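Local atomic coordinates of peptide-binding protein (Photobacterium damsela subsp. piscicida, PDB entry 6SQX), a protein that is a secreted NlpC/P60 endopeptidase that cleaves the peptidoglycan of potentially competing bacteria, probably through a cysteine-type peptidase mechanism. Residues Y78-N83 / A347-Q352; Q204-W209 / L339-F344; R330-F335 / P379-V384; Q352-Y357 / K365-E370. All coordinates share one frame; numbering follows the deposited sequence. Where two conformers were deposited one is given.

Interaction 1 of 4, residues Y78-N83 / A347-Q352. With EDO (1,2-ethanediol), chain F.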
loop_
_atom_site.group_PDB
_atom_site.type_symbol
_atom_site.label_atom_id
_atom_site.label_comp_id
_atom_site.label_asym_id
_atom_site.label_seq_id
_atom_site.Cartn_x
_atom_site.Cartn_y
_atom_site.Cartn_z
ATOM N N TYR A 78 -7.980 12.287 7.214
ATOM C CA TYR A 78 -6.598 12.304 7.692
ATOM C C TYR A 78 -5.783 11.232 6.979
ATOM O O TYR A 78 -6.146 10.065 7.039
ATOM C CB TYR A 78 -6.564 11.985 9.190
ATOM C CG TYR A 78 -7.187 13.075 10.024
ATOM C CD1 TYR A 78 -8.583 13.202 10.123
ATOM C CD2 TYR A 78 -6.386 13.995 10.707
ATOM C CE1 TYR A 78 -9.164 14.246 10.882
ATOM C CE2 TYR A 78 -6.950 15.019 11.484
ATOM C CZ TYR A 78 -8.327 15.154 11.547
ATOM O OH TYR A 78 -8.883 16.170 12.304
ATOM N N TYR A 79 -4.637 11.596 6.394
ATOM C CA TYR A 79 -3.723 10.519 5.977
ATOM C C TYR A 79 -3.184 9.755 7.172
ATOM O O TYR A 79 -2.845 8.568 7.040
ATOM C CB TYR A 79 -2.546 11.082 5.160
ATOM C CG TYR A 79 -2.998 11.615 3.846
ATOM C CD1 TYR A 79 -3.364 10.752 2.810
ATOM C CD2 TYR A 79 -3.078 12.995 3.620
ATOM C CE1 TYR A 79 -3.823 11.240 1.595
ATOM C CE2 TYR A 79 -3.514 13.496 2.382
ATOM C CZ TYR A 79 -3.878 12.601 1.368
ATOM O OH TYR A 79 -4.345 13.054 0.152
ATOM N N VAL A 80 -3.046 10.397 8.327
ATOM C CA VAL A 80 -2.623 9.758 9.568
ATOM C C VAL A 80 -3.654 10.139 10.628
ATOM O O VAL A 80 -3.662 11.298 11.091
ATOM C CB VAL A 80 -1.202 10.210 9.956
ATOM C CG1 VAL A 80 -0.781 9.612 11.326
ATOM C CG2 VAL A 80 -0.213 9.824 8.830
ATOM N N PRO A 81 -4.583 9.257 10.992
ATOM C CA PRO A 81 -5.656 9.632 11.933
ATOM C C PRO A 81 -5.087 10.304 13.167
ATOM O O PRO A 81 -4.055 9.908 13.709
ATOM C CB PRO A 81 -6.306 8.279 12.275
ATOM C CG PRO A 81 -6.163 7.509 11.020
ATOM C CD PRO A 81 -4.767 7.896 10.451
ATOM N N ASN A 82 -5.750 11.384 13.575
ATOM C CA ASN A 82 -5.449 12.178 14.770
ATOM C C ASN A 82 -4.209 13.041 14.644
ATOM O O ASN A 82 -3.918 13.803 15.586
ATOM C CB ASN A 82 -5.354 11.352 16.065
ATOM C CG ASN A 82 -6.660 10.685 16.430
ATOM O OD1 ASN A 82 -6.709 9.468 16.754
ATOM N ND2 ASN A 82 -7.744 11.461 16.381
ATOM N N ASN A 83 -3.501 13.021 13.523
ATOM C CA ASN A 83 -2.392 13.940 13.325
ATOM C C ASN A 83 -2.910 15.064 12.434
ATOM O O ASN A 83 -3.102 14.879 11.236
ATOM C CB ASN A 83 -1.176 13.233 12.709
ATOM C CG ASN A 83 0.011 14.170 12.623
ATOM O OD1 ASN A 83 -0.179 15.363 12.414
ATOM N ND2 ASN A 83 1.223 13.661 12.821
ATOM N N ALA A 347 7.487 7.835 5.208
ATOM C CA ALA A 347 8.817 8.342 5.536
ATOM C C ALA A 347 8.762 9.385 6.642
ATOM O O ALA A 347 9.649 9.432 7.493
ATOM C CB ALA A 347 9.467 8.955 4.304
ATOM N N ASN A 348 7.725 10.226 6.646
ATOM C CA ASN A 348 7.654 11.338 7.581
ATOM C C ASN A 348 6.868 11.043 8.852
ATOM O O ASN A 348 7.106 11.701 9.874
ATOM C CB ASN A 348 7.111 12.565 6.854
ATOM C CG ASN A 348 8.155 13.186 5.966
ATOM O OD1 ASN A 348 8.937 14.030 6.423
ATOM N ND2 ASN A 348 8.180 12.799 4.693
ATOM N N TYR A 349 5.937 10.089 8.834
ATOM C CA TYR A 349 5.032 9.913 9.967
ATOM C C TYR A 349 5.057 8.530 10.586
ATOM O O TYR A 349 4.395 8.322 11.612
ATOM C CB TYR A 349 3.581 10.285 9.599
ATOM C CG TYR A 349 3.483 11.749 9.191
ATOM C CD1 TYR A 349 3.450 12.767 10.152
ATOM C CD2 TYR A 349 3.433 12.117 7.848
ATOM C CE1 TYR A 349 3.405 14.083 9.761
ATOM C CE2 TYR A 349 3.416 13.434 7.468
ATOM C CZ TYR A 349 3.370 14.416 8.435
ATOM O OH TYR A 349 3.326 15.740 8.050
ATOM N N ALA A 350 5.775 7.577 9.998
ATOM C CA ALA A 350 5.933 6.307 10.685
ATOM C C ALA A 350 7.050 6.337 11.723
ATOM O O ALA A 350 7.194 5.381 12.500
ATOM C CB ALA A 350 6.175 5.176 9.670
ATOM N N GLY A 351 7.850 7.388 11.724
ATOM C CA GLY A 351 8.944 7.538 12.666
ATOM C C GLY A 351 9.579 8.883 12.417
ATOM O O GLY A 351 9.085 9.657 11.604
ATOM N N GLN A 352 10.677 9.153 13.127
ATOM C CA GLN A 352 11.449 10.378 12.933
ATOM C C GLN A 352 12.314 10.226 11.682
ATOM O O GLN A 352 13.246 9.418 11.661
ATOM C CB GLN A 352 12.331 10.597 14.158
ATOM C CG GLN A 352 13.387 11.629 13.961
ATOM C CD GLN A 352 12.802 12.996 13.765
ATOM O OE1 GLN A 352 12.152 13.533 14.668
ATOM N NE2 GLN A 352 13.041 13.585 12.585
HETATM C C1 EDO F . 5.244 1.896 14.594
HETATM O O1 EDO F . 3.961 1.976 15.225
HETATM C C2 EDO F . 5.164 2.412 13.170
HETATM O O2 EDO F . 5.060 3.847 13.152
#

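Interaction 2 of 4, residues Q204-W209 / L339-F344. With EDO (1,2-ethanediol), chain I.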
loop_
_atom_site.group_PDB
_atom_site.type_symbol
_atom_site.label_atom_id
_atom_site.label_comp_id
_atom_site.label_asym_id
_atom_site.label_seq_id
_atom_site.Cartn_x
_atom_site.Cartn_y
_atom_site.Cartn_z
ATOM N N GLN A 204 -8.425 2.993 6.417
ATOM C CA GLN A 204 -7.023 2.585 6.268
ATOM C C GLN A 204 -6.120 3.715 5.742
ATOM O O GLN A 204 -5.038 3.470 5.192
ATOM C CB GLN A 204 -6.899 1.296 5.434
ATOM C CG GLN A 204 -6.921 0.008 6.250
ATOM C CD GLN A 204 -5.662 -0.162 7.067
ATOM O OE1 GLN A 204 -5.255 0.756 7.783
ATOM N NE2 GLN A 204 -4.990 -1.311 6.931
ATOM N N GLY A 205 -6.487 4.982 5.974
ATOM C CA GLY A 205 -5.640 6.066 5.497
ATOM C C GLY A 205 -5.830 6.407 4.032
ATOM O O GLY A 205 -4.980 7.094 3.431
ATOM N N THR A 206 -6.935 5.961 3.426
ATOM C CA THR A 206 -7.278 6.247 2.032
ATOM C C THR A 206 -8.685 6.832 1.926
ATOM O O THR A 206 -9.593 6.435 2.674
ATOM C CB THR A 206 -7.183 4.941 1.170
ATOM O OG1 THR A 206 -5.813 4.639 0.896
ATOM C CG2 THR A 206 -7.920 5.085 -0.152
ATOM N N LEU A 207 -8.853 7.771 0.985
ATOM C CA LEU A 207 -10.136 8.362 0.637
ATOM C C LEU A 207 -10.395 8.085 -0.837
ATOM O O LEU A 207 -9.522 8.326 -1.672
ATOM C CB LEU A 207 -10.078 9.881 0.817
ATOM C CG LEU A 207 -11.234 10.722 0.253
ATOM C CD1 LEU A 207 -12.521 10.524 1.136
ATOM C CD2 LEU A 207 -10.829 12.213 0.217
ATOM N N GLY A 208 -11.586 7.607 -1.175
ATOM C CA GLY A 208 -11.911 7.507 -2.586
ATOM C C GLY A 208 -13.146 6.663 -2.836
ATOM O O GLY A 208 -13.860 6.301 -1.918
ATOM N N TRP A 209 -13.411 6.418 -4.117
ATOM C CA TRP A 209 -14.661 5.817 -4.554
ATOM C C TRP A 209 -14.489 4.324 -4.817
ATOM O O TRP A 209 -13.466 3.877 -5.371
ATOM C CB TRP A 209 -15.113 6.471 -5.864
ATOM C CG TRP A 209 -15.403 7.970 -5.741
ATOM C CD1 TRP A 209 -14.493 8.987 -5.800
ATOM C CD2 TRP A 209 -16.682 8.583 -5.543
ATOM N NE1 TRP A 209 -15.130 10.205 -5.625
ATOM C CE2 TRP A 209 -16.474 9.983 -5.494
ATOM C CE3 TRP A 209 -17.978 8.085 -5.415
ATOM C CZ2 TRP A 209 -17.522 10.899 -5.319
ATOM C CZ3 TRP A 209 -19.019 8.990 -5.222
ATOM C CH2 TRP A 209 -18.787 10.382 -5.200
ATOM N N LEU A 339 1.218 1.432 9.066
ATOM C CA LEU A 339 1.864 2.456 8.257
ATOM C C LEU A 339 0.810 3.206 7.459
ATOM O O LEU A 339 -0.211 2.632 7.062
ATOM C CB LEU A 339 2.818 1.801 7.231
ATOM C CG LEU A 339 4.016 1.021 7.784
ATOM C CD1 LEU A 339 4.957 0.595 6.638
ATOM C CD2 LEU A 339 4.782 1.748 8.887
ATOM N N PRO A 340 1.049 4.489 7.166
ATOM C CA PRO A 340 0.161 5.197 6.227
ATOM C C PRO A 340 0.259 4.679 4.811
ATOM O O PRO A 340 1.128 3.855 4.522
ATOM C CB PRO A 340 0.597 6.665 6.320
ATOM C CG PRO A 340 1.820 6.690 7.125
ATOM C CD PRO A 340 2.076 5.349 7.769
ATOM N N ARG A 341 -0.564 5.189 3.909
ATOM C CA ARG A 341 -0.684 4.615 2.574
ATOM C C ARG A 341 0.519 4.905 1.677
ATOM O O ARG A 341 0.979 4.015 0.934
ATOM C CB ARG A 341 -1.952 5.141 1.920
ATOM C CG ARG A 341 -2.048 4.859 0.416
ATOM C CD ARG A 341 -2.230 3.371 0.138
ATOM N NE ARG A 341 -2.273 3.120 -1.302
ATOM C CZ ARG A 341 -1.215 2.767 -2.034
ATOM N NH1 ARG A 341 -0.029 2.666 -1.463
ATOM N NH2 ARG A 341 -1.368 2.521 -3.318
ATOM N N SER A 342 1.001 6.152 1.640
ATOM C CA SER A 342 1.956 6.551 0.618
ATOM C C SER A 342 3.359 6.766 1.176
ATOM O O SER A 342 3.572 6.953 2.379
ATOM C CB SER A 342 1.462 7.787 -0.140
ATOM O OG SER A 342 0.193 7.504 -0.737
ATOM N N SER A 343 4.331 6.744 0.255
ATOM C CA SER A 343 5.745 6.807 0.657
ATOM C C SER A 343 6.086 8.065 1.449
ATOM O O SER A 343 6.861 7.986 2.414
ATOM C CB SER A 343 6.691 6.656 -0.547
ATOM O OG SER A 343 6.528 7.724 -1.473
ATOM N N PHE A 344 5.557 9.228 1.045
ATOM C CA PHE A 344 5.889 10.459 1.767
ATOM C C PHE A 344 5.391 10.386 3.203
ATOM O O PHE A 344 6.096 10.780 4.150
ATOM C CB PHE A 344 5.269 11.666 1.074
ATOM C CG PHE A 344 5.450 12.939 1.848
ATOM C CD1 PHE A 344 6.600 13.707 1.694
ATOM C CD2 PHE A 344 4.482 13.354 2.756
ATOM C CE1 PHE A 344 6.786 14.891 2.428
ATOM C CE2 PHE A 344 4.665 14.537 3.487
ATOM C CZ PHE A 344 5.826 15.291 3.318
HETATM C C1 EDO I . -8.399 12.575 -3.706
HETATM O O1 EDO I . -8.655 12.248 -5.081
HETATM C C2 EDO I . -8.496 11.288 -2.903
HETATM O O2 EDO I . -9.557 10.517 -3.457
HETATM O O HOH W 1 -2.494 7.325 4.689
#

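Interaction 3 of 4, residues R330-F335 / P379-V384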
loop_
_atom_site.group_PDB
_atom_site.type_symbol
_atom_site.label_atom_id
_atom_site.label_comp_id
_atom_site.label_asym_id
_atom_site.label_seq_id
_atom_site.Cartn_x
_atom_site.Cartn_y
_atom_site.Cartn_z
ATOM N N ARG A 330 1.093 -3.315 3.705
ATOM C CA ARG A 330 0.401 -4.589 3.766
ATOM C C ARG A 330 1.197 -5.581 4.616
ATOM O O ARG A 330 0.637 -6.263 5.485
ATOM C CB ARG A 330 0.217 -5.082 2.327
ATOM C CG ARG A 330 -0.627 -6.342 2.226
ATOM C CD ARG A 330 -0.775 -6.719 0.744
ATOM N NE ARG A 330 -1.680 -7.854 0.635
ATOM C CZ ARG A 330 -1.934 -8.484 -0.495
ATOM N NH1 ARG A 330 -1.351 -8.071 -1.630
ATOM N NH2 ARG A 330 -2.784 -9.528 -0.464
ATOM N N LEU A 331 2.514 -5.701 4.352
ATOM C CA LEU A 331 3.329 -6.635 5.129
ATOM C C LEU A 331 3.174 -6.341 6.624
ATOM O O LEU A 331 2.946 -7.238 7.445
ATOM C CB LEU A 331 4.804 -6.513 4.727
ATOM C CG LEU A 331 5.827 -7.211 5.662
ATOM C CD1 LEU A 331 5.671 -8.707 5.507
ATOM C CD2 LEU A 331 7.269 -6.760 5.379
ATOM N N PHE A 332 3.305 -5.063 7.008
ATOM C CA PHE A 332 3.312 -4.741 8.427
ATOM C C PHE A 332 1.950 -4.947 9.068
ATOM O O PHE A 332 1.877 -5.241 10.272
ATOM C CB PHE A 332 3.879 -3.331 8.647
ATOM C CG PHE A 332 5.384 -3.303 8.624
ATOM C CD1 PHE A 332 6.105 -3.735 9.731
ATOM C CD2 PHE A 332 6.079 -2.906 7.465
ATOM C CE1 PHE A 332 7.522 -3.745 9.733
ATOM C CE2 PHE A 332 7.487 -2.919 7.453
ATOM C CZ PHE A 332 8.207 -3.335 8.603
ATOM N N SER A 333 0.865 -4.806 8.273
ATOM C CA SER A 333 -0.481 -4.965 8.825
ATOM C C SER A 333 -0.686 -6.359 9.404
ATOM O O SER A 333 -1.393 -6.519 10.401
ATOM C CB SER A 333 -1.569 -4.628 7.796
ATOM O OG SER A 333 -1.639 -5.612 6.750
ATOM N N THR A 334 -0.083 -7.379 8.776
ATOM C CA THR A 334 -0.189 -8.763 9.261
ATOM C C THR A 334 0.315 -8.906 10.695
ATOM O O THR A 334 -0.154 -9.773 11.452
ATOM C CB THR A 334 0.671 -9.620 8.332
ATOM O OG1 THR A 334 0.063 -9.567 7.041
ATOM C CG2 THR A 334 0.772 -11.080 8.769
ATOM N N PHE A 335 1.250 -8.043 11.087
ATOM C CA PHE A 335 1.875 -8.028 12.400
ATOM C C PHE A 335 1.245 -6.985 13.336
ATOM O O PHE A 335 1.775 -6.763 14.437
ATOM C CB PHE A 335 3.377 -7.776 12.224
ATOM C CG PHE A 335 4.049 -8.860 11.431
ATOM C CD1 PHE A 335 4.411 -10.059 12.067
ATOM C CD2 PHE A 335 4.258 -8.706 10.070
ATOM C CE1 PHE A 335 4.995 -11.087 11.342
ATOM C CE2 PHE A 335 4.860 -9.736 9.328
ATOM C CZ PHE A 335 5.191 -10.941 9.971
ATOM N N PRO A 379 17.701 -3.578 10.686
ATOM C CA PRO A 379 17.150 -4.414 9.608
ATOM C C PRO A 379 15.746 -4.873 9.952
ATOM O O PRO A 379 15.454 -5.241 11.097
ATOM C CB PRO A 379 18.124 -5.604 9.543
ATOM C CG PRO A 379 19.446 -5.017 10.036
ATOM C CD PRO A 379 19.032 -4.035 11.130
ATOM N N PHE A 380 14.874 -4.809 8.951
ATOM C CA PHE A 380 13.467 -5.186 9.021
ATOM C C PHE A 380 12.608 -4.157 9.736
ATOM O O PHE A 380 11.376 -4.354 9.804
ATOM C CB PHE A 380 13.216 -6.587 9.613
ATOM C CG PHE A 380 13.872 -7.698 8.820
ATOM C CD1 PHE A 380 13.209 -8.324 7.756
ATOM C CD2 PHE A 380 15.150 -8.122 9.130
ATOM C CE1 PHE A 380 13.823 -9.337 7.019
ATOM C CE2 PHE A 380 15.766 -9.135 8.401
ATOM C CZ PHE A 380 15.097 -9.750 7.351
ATOM N N MET A 381 13.193 -3.050 10.237
ATOM C CA MET A 381 12.444 -2.054 10.990
ATOM C C MET A 381 12.793 -0.634 10.568
ATOM O O MET A 381 12.521 0.302 11.331
ATOM C CB MET A 381 12.661 -2.254 12.509
ATOM C CG MET A 381 11.915 -3.454 13.047
ATOM S SD MET A 381 10.108 -3.221 13.009
ATOM C CE MET A 381 9.591 -4.924 12.924
ATOM N N THR A 382 13.411 -0.443 9.409
ATOM C CA THR A 382 13.782 0.886 8.932
ATOM C C THR A 382 13.326 1.023 7.501
ATOM O O THR A 382 13.587 0.133 6.695
ATOM C CB THR A 382 15.305 1.040 8.957
ATOM O OG1 THR A 382 15.794 0.715 10.267
ATOM C CG2 THR A 382 15.712 2.479 8.604
ATOM N N LEU A 383 12.664 2.117 7.168
ATOM C CA LEU A 383 12.271 2.403 5.804
ATOM C C LEU A 383 13.339 3.282 5.168
ATOM O O LEU A 383 13.794 4.255 5.776
ATOM C CB LEU A 383 10.940 3.161 5.794
ATOM C CG LEU A 383 9.777 2.560 6.587
ATOM C CD1 LEU A 383 8.498 3.357 6.414
ATOM C CD2 LEU A 383 9.543 1.093 6.141
ATOM N N VAL A 384 13.745 2.957 3.952
ATOM C CA VAL A 384 14.627 3.807 3.159
ATOM C C VAL A 384 13.801 4.400 2.032
ATOM O O VAL A 384 13.163 3.655 1.277
ATOM C CB VAL A 384 15.827 3.025 2.588
ATOM C CG1 VAL A 384 16.885 4.014 2.044
ATOM C CG2 VAL A 384 16.438 2.131 3.663
#

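Interaction 4 of 4, residues Q352-Y357 / K365-E370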
loop_
_atom_site.group_PDB
_atom_site.type_symbol
_atom_site.label_atom_id
_atom_site.label_comp_id
_atom_site.label_asym_id
_atom_site.label_seq_id
_atom_site.Cartn_x
_atom_site.Cartn_y
_atom_site.Cartn_z
ATOM N N GLN A 352 10.677 9.153 13.127
ATOM C CA GLN A 352 11.449 10.378 12.933
ATOM C C GLN A 352 12.314 10.226 11.682
ATOM O O GLN A 352 13.246 9.418 11.661
ATOM C CB GLN A 352 12.331 10.597 14.158
ATOM C CG GLN A 352 13.387 11.629 13.961
ATOM C CD GLN A 352 12.802 12.996 13.765
ATOM O OE1 GLN A 352 12.152 13.533 14.668
ATOM N NE2 GLN A 352 13.041 13.585 12.585
ATOM N N ILE A 353 12.022 11.014 10.646
ATOM C CA ILE A 353 12.782 10.921 9.404
ATOM C C ILE A 353 14.194 11.451 9.619
ATOM O O ILE A 353 14.418 12.424 10.358
ATOM C CB ILE A 353 12.071 11.671 8.266
ATOM C CG1 ILE A 353 12.659 11.267 6.914
ATOM C CG2 ILE A 353 12.148 13.203 8.449
ATOM C CD1 ILE A 353 11.810 11.736 5.740
ATOM N N TYR A 354 15.162 10.802 8.989
ATOM C CA TYR A 354 16.546 11.247 8.951
ATOM C C TYR A 354 16.892 11.473 7.487
ATOM O O TYR A 354 17.033 10.507 6.720
ATOM C CB TYR A 354 17.465 10.201 9.580
ATOM C CG TYR A 354 18.917 10.576 9.509
ATOM C CD1 TYR A 354 19.393 11.719 10.146
ATOM C CD2 TYR A 354 19.819 9.796 8.799
ATOM C CE1 TYR A 354 20.721 12.065 10.071
ATOM C CE2 TYR A 354 21.162 10.136 8.725
ATOM C CZ TYR A 354 21.601 11.278 9.355
ATOM O OH TYR A 354 22.932 11.625 9.300
ATOM N N SER A 355 17.030 12.736 7.095
ATOM C CA SER A 355 17.326 13.091 5.713
ATOM C C SER A 355 18.832 13.118 5.471
ATOM O O SER A 355 19.590 13.764 6.207
ATOM C CB SER A 355 16.729 14.453 5.360
ATOM O OG SER A 355 17.320 14.971 4.170
ATOM N N MET A 356 19.258 12.449 4.404
ATOM C CA MET A 356 20.650 12.422 3.974
ATOM C C MET A 356 20.849 13.259 2.716
ATOM O O MET A 356 21.781 13.026 1.945
ATOM C CB MET A 356 21.111 10.978 3.774
ATOM C CG MET A 356 21.378 10.271 5.089
ATOM S SD MET A 356 21.533 8.486 4.950
ATOM C CE MET A 356 19.813 8.047 5.138
ATOM N N TYR A 357 19.968 14.247 2.521
ATOM C CA TYR A 357 20.079 15.214 1.429
ATOM C C TYR A 357 21.457 15.870 1.365
ATOM O O TYR A 357 21.975 16.139 0.276
ATOM C CB TYR A 357 19.018 16.302 1.646
ATOM C CG TYR A 357 19.138 17.520 0.753
ATOM C CD1 TYR A 357 18.685 17.494 -0.552
ATOM C CD2 TYR A 357 19.664 18.709 1.231
ATOM C CE1 TYR A 357 18.771 18.594 -1.380
ATOM C CE2 TYR A 357 19.764 19.815 0.413
ATOM C CZ TYR A 357 19.305 19.761 -0.890
ATOM O OH TYR A 357 19.399 20.873 -1.703
ATOM N N LYS A 365 26.488 5.274 1.919
ATOM C CA LYS A 365 26.893 3.876 1.987
ATOM C C LYS A 365 27.571 3.562 3.313
ATOM O O LYS A 365 27.397 2.470 3.859
ATOM C CB LYS A 365 27.802 3.550 0.818
ATOM C CG LYS A 365 27.060 3.507 -0.488
ATOM C CD LYS A 365 27.956 3.098 -1.644
ATOM C CE LYS A 365 27.106 2.811 -2.881
ATOM N NZ LYS A 365 27.926 2.635 -4.108
ATOM N N GLU A 366 28.329 4.513 3.861
ATOM C CA GLU A 366 28.925 4.312 5.180
ATOM C C GLU A 366 27.865 3.999 6.234
ATOM O O GLU A 366 28.046 3.095 7.063
ATOM C CB GLU A 366 29.706 5.568 5.588
ATOM C CG GLU A 366 31.102 5.637 5.025
ATOM C CD GLU A 366 32.012 4.565 5.607
ATOM O OE1 GLU A 366 31.802 4.169 6.777
ATOM O OE2 GLU A 366 32.935 4.116 4.891
ATOM N N LEU A 367 26.748 4.731 6.217
ATOM C CA LEU A 367 25.696 4.479 7.195
ATOM C C LEU A 367 25.012 3.146 6.932
ATOM O O LEU A 367 24.887 2.317 7.843
ATOM C CB LEU A 367 24.672 5.615 7.208
ATOM C CG LEU A 367 23.417 5.290 8.048
ATOM C CD1 LEU A 367 23.731 4.958 9.532
ATOM C CD2 LEU A 367 22.369 6.414 7.966
ATOM N N LEU A 368 24.548 2.921 5.699
ATOM C CA LEU A 368 23.709 1.756 5.450
ATOM C C LEU A 368 24.491 0.453 5.326
ATOM O O LEU A 368 23.915 -0.626 5.535
ATOM C CB LEU A 368 22.831 1.972 4.206
ATOM C CG LEU A 368 21.506 2.703 4.390
ATOM C CD1 LEU A 368 21.722 4.173 4.745
ATOM C CD2 LEU A 368 20.694 2.571 3.105
ATOM N N VAL A 369 25.771 0.516 4.981
ATOM C CA VAL A 369 26.574 -0.673 4.773
ATOM C C VAL A 369 27.399 -0.998 5.999
ATOM O O VAL A 369 27.394 -2.129 6.474
ATOM C CB VAL A 369 27.444 -0.549 3.500
ATOM C CG1 VAL A 369 28.283 -1.815 3.295
ATOM C CG2 VAL A 369 26.570 -0.272 2.277
ATOM N N GLU A 370 28.104 -0.003 6.540
ATOM C CA GLU A 370 28.988 -0.226 7.672
ATOM C C GLU A 370 28.364 0.150 9.005
ATOM O O GLU A 370 28.972 -0.118 10.042
ATOM C CB GLU A 370 30.303 0.542 7.481
ATOM C CG GLU A 370 30.962 0.341 6.115
ATOM C CD GLU A 370 31.455 -1.087 5.882
ATOM O OE1 GLU A 370 31.443 -1.904 6.841
ATOM O OE2 GLU A 370 31.857 -1.387 4.731
#

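Interaction 1 of 4, residues Y78-N83 / A347-Q352
Asn83 reaches across to Tyr349 and lays the amino side of its amide obliquely against one flank of the phenol ring. Its ND2 sits 3.6 Å from Tyr349 CD1 and 3.8 Å from Tyr349 CE1. The two planes stand almost perpendicular, 85° apart. The extended first torsion of Asn83 (CG anti to the backbone N, chi1 -175°) carries the amide over to this ring. The other end of that amide is held from its own side, because OD1 accepts a bond from the backbone N of Gln85. Val80 touches Tyr349 nearer the backbone. Its CG2 methyl meets Tyr349 CB at 3.9 Å and touches the root of the ring.

Val80 and Asn83 are the first and last residues of one type II turn. Asn83 N donates to Val80 O at 3.0 Å and closes it. Thr86 OG1 adds bonds to Val80 N and Asn83 O, which tie the turn to the chain that follows. Beside this contact, the ring of Tyr79 stacks on that of Tyr345. Next along the chain from Tyr349, Ala350 O accepts a bond from an ethanediol that also bonds to Thr476 OG1.

No hydrogen bond joins the two segments. The chemistry is van der Waals contact of a methyl and an amide nitrogen with a tyrosine of helix 343-349, so shape, and not polar pairing, is what the two segments share here.

Interaction 2 of 4, residues Q204-W209 / L339-F344
Thr206 and Arg341 run side by side and point the same way, and this is the close-packed part of the contact. Thr206 OG1 lies along the aliphatic stem of the arginine, 3.8 Å from Arg341 CG and 3.9 Å from Arg341 CD. It also comes near the guanidinium at its edge, close to the group's plane. The arginine chain starts out extended and then bends about its CB-CG bond (chi2 69°), which brings its stem past the threonine. Ser179 OG bridges the pair, hydrogen-bonded to both Thr206 OG1 and Arg341 NE. Farther out, Arg341 NH2 forms a salt bridge with Asp323 and a bond with Leu178 O. Asp323 directly precedes Cys324, which is a cysteinesulfonic acid in this crystal.

The backbone side is looser. Gly205 O stays 3.9 Å from Arg341 CB and makes no direct hydrogen bond across. One water links the backbones instead: it donates to Gly205 O at 2.8 Å and accepts from Arg341 N at 3.0 Å. The peptide groups are thus joined through that water, while the side chains touch directly.

Gly205 stands just ahead of strand 206-211, at the edge of its five-stranded antiparallel sheet. The contact is an interdomain junction, in which a strand of the SH3b1-type domain meets the loop that leads into helix 343-349 of the NlpC/P60 domain.

Interaction 3 of 4, residues R330-F335 / P379-V384
Phe332 points its ring edge at Phe380 and Met381, where a helix packs against the residues that lead into the sheet of the papain-like NlpC/P60 fold. The ring belongs to helix 326-334. The two partners stand just before strand 382-387. Phe332 CZ comes within 3.5 Å of Phe380 O, and that oxygen lies in the plane of the ring. The carbonyl therefore faces C-H groups and not the pi cloud. It is buried here and has no hydrogen-bonding partner in the model, so the weakly positive ring edge is probably its main polar compensation. The methyl of Met381 joins at the same edge, with Met381 CE 4.0 Å from Phe332 CE1. The side chain of Met381 leaves its backbone heading away from the helix. A bend at its second torsion (chi2 -68°) turns the thioether back towards the ring.

A second shell holds these groups in place. Leu398 and Leu473 also touch Phe332. Phe301 and Ile48 pack on Met381. Phe380 is hydrogen-bonded through its backbone to Tyr399 and Met381 to Leu473, which probably helps to set the direction of the Phe380 carbonyl.

Behind Phe332, the end of the helix has its own bonds. Arg330 has a salt bridge to Glu254 and further bonds to Ala255 O and Asn322 OD1. Phe335 N donates to Phe332 O at 3.0 Å. The hydroxyl of Ser333 folds back along the helix, and its OG donates to Arg330 O at 2.7 Å, tilted 20° from the carbonyl plane.

Interaction 4 of 4, residues Q352-Y357 / K365-E370
A helix packs beside an edge strand here, and Met356 and Leu367 make most of the contact. Strand 353-355 is the edge strand; helix 361-370 follows it in the chain. Leu367 CD2 is the central atom. Met356 SD lies 3.8 Å from it, and Tyr354 CE2 reaches the same methyl at 4.0 Å. The methionine meets the leucine at about a right angle, while the tyrosine ring takes the methyl obliquely. Leu367 reaches over with its CG anti to the backbone N (chi1 170°), and chi2 (58°) then sets the CD2 methyl towards Met356 and Tyr354. Leu368 adds a more distant touch, with CD1 4.3 Å from Met356 SD.

The contact is wholly apolar. The hydroxyl of Tyr354 lies beyond it and bonds to Gln359 NE2. The turn out of the strand is held separately: Tyr357 N donates to Ser355 OG at 3.2 Å, an ST turn. Met356 O bonds to Arg364, which ties that turn to the helix.

Leu377 touches Leu367, and Ala411 of strand 408-415 touches Leu368, so the apolar packing continues towards the sheet. This is alpha/beta packing within the NlpC/P60 domain, with two leucines of the helix packed on the edge strand and the residue just after it.

Interactions 1 and 2 both use helix 343-349 or the loop before it, and their centres lie about 10 Å apart. They join earlier parts of the chain to the NlpC/P60 domain: a loop at 78-83 and the SH3b1-type domain. Along the chain, interaction 2 is nested inside interaction 1. Interactions 3 and 4 lie wholly within the NlpC/P60 range and reach the same six-stranded sheet. Their centres are about 18 Å apart, and interaction 4 is nested inside interaction 3. Leu339 packs on Phe332 and so connects interactions 2 and 3. Interactions 1 and 4 share Gln352. Interdomain contacts and the packing of the NlpC/P60 domain thus form one continuous network.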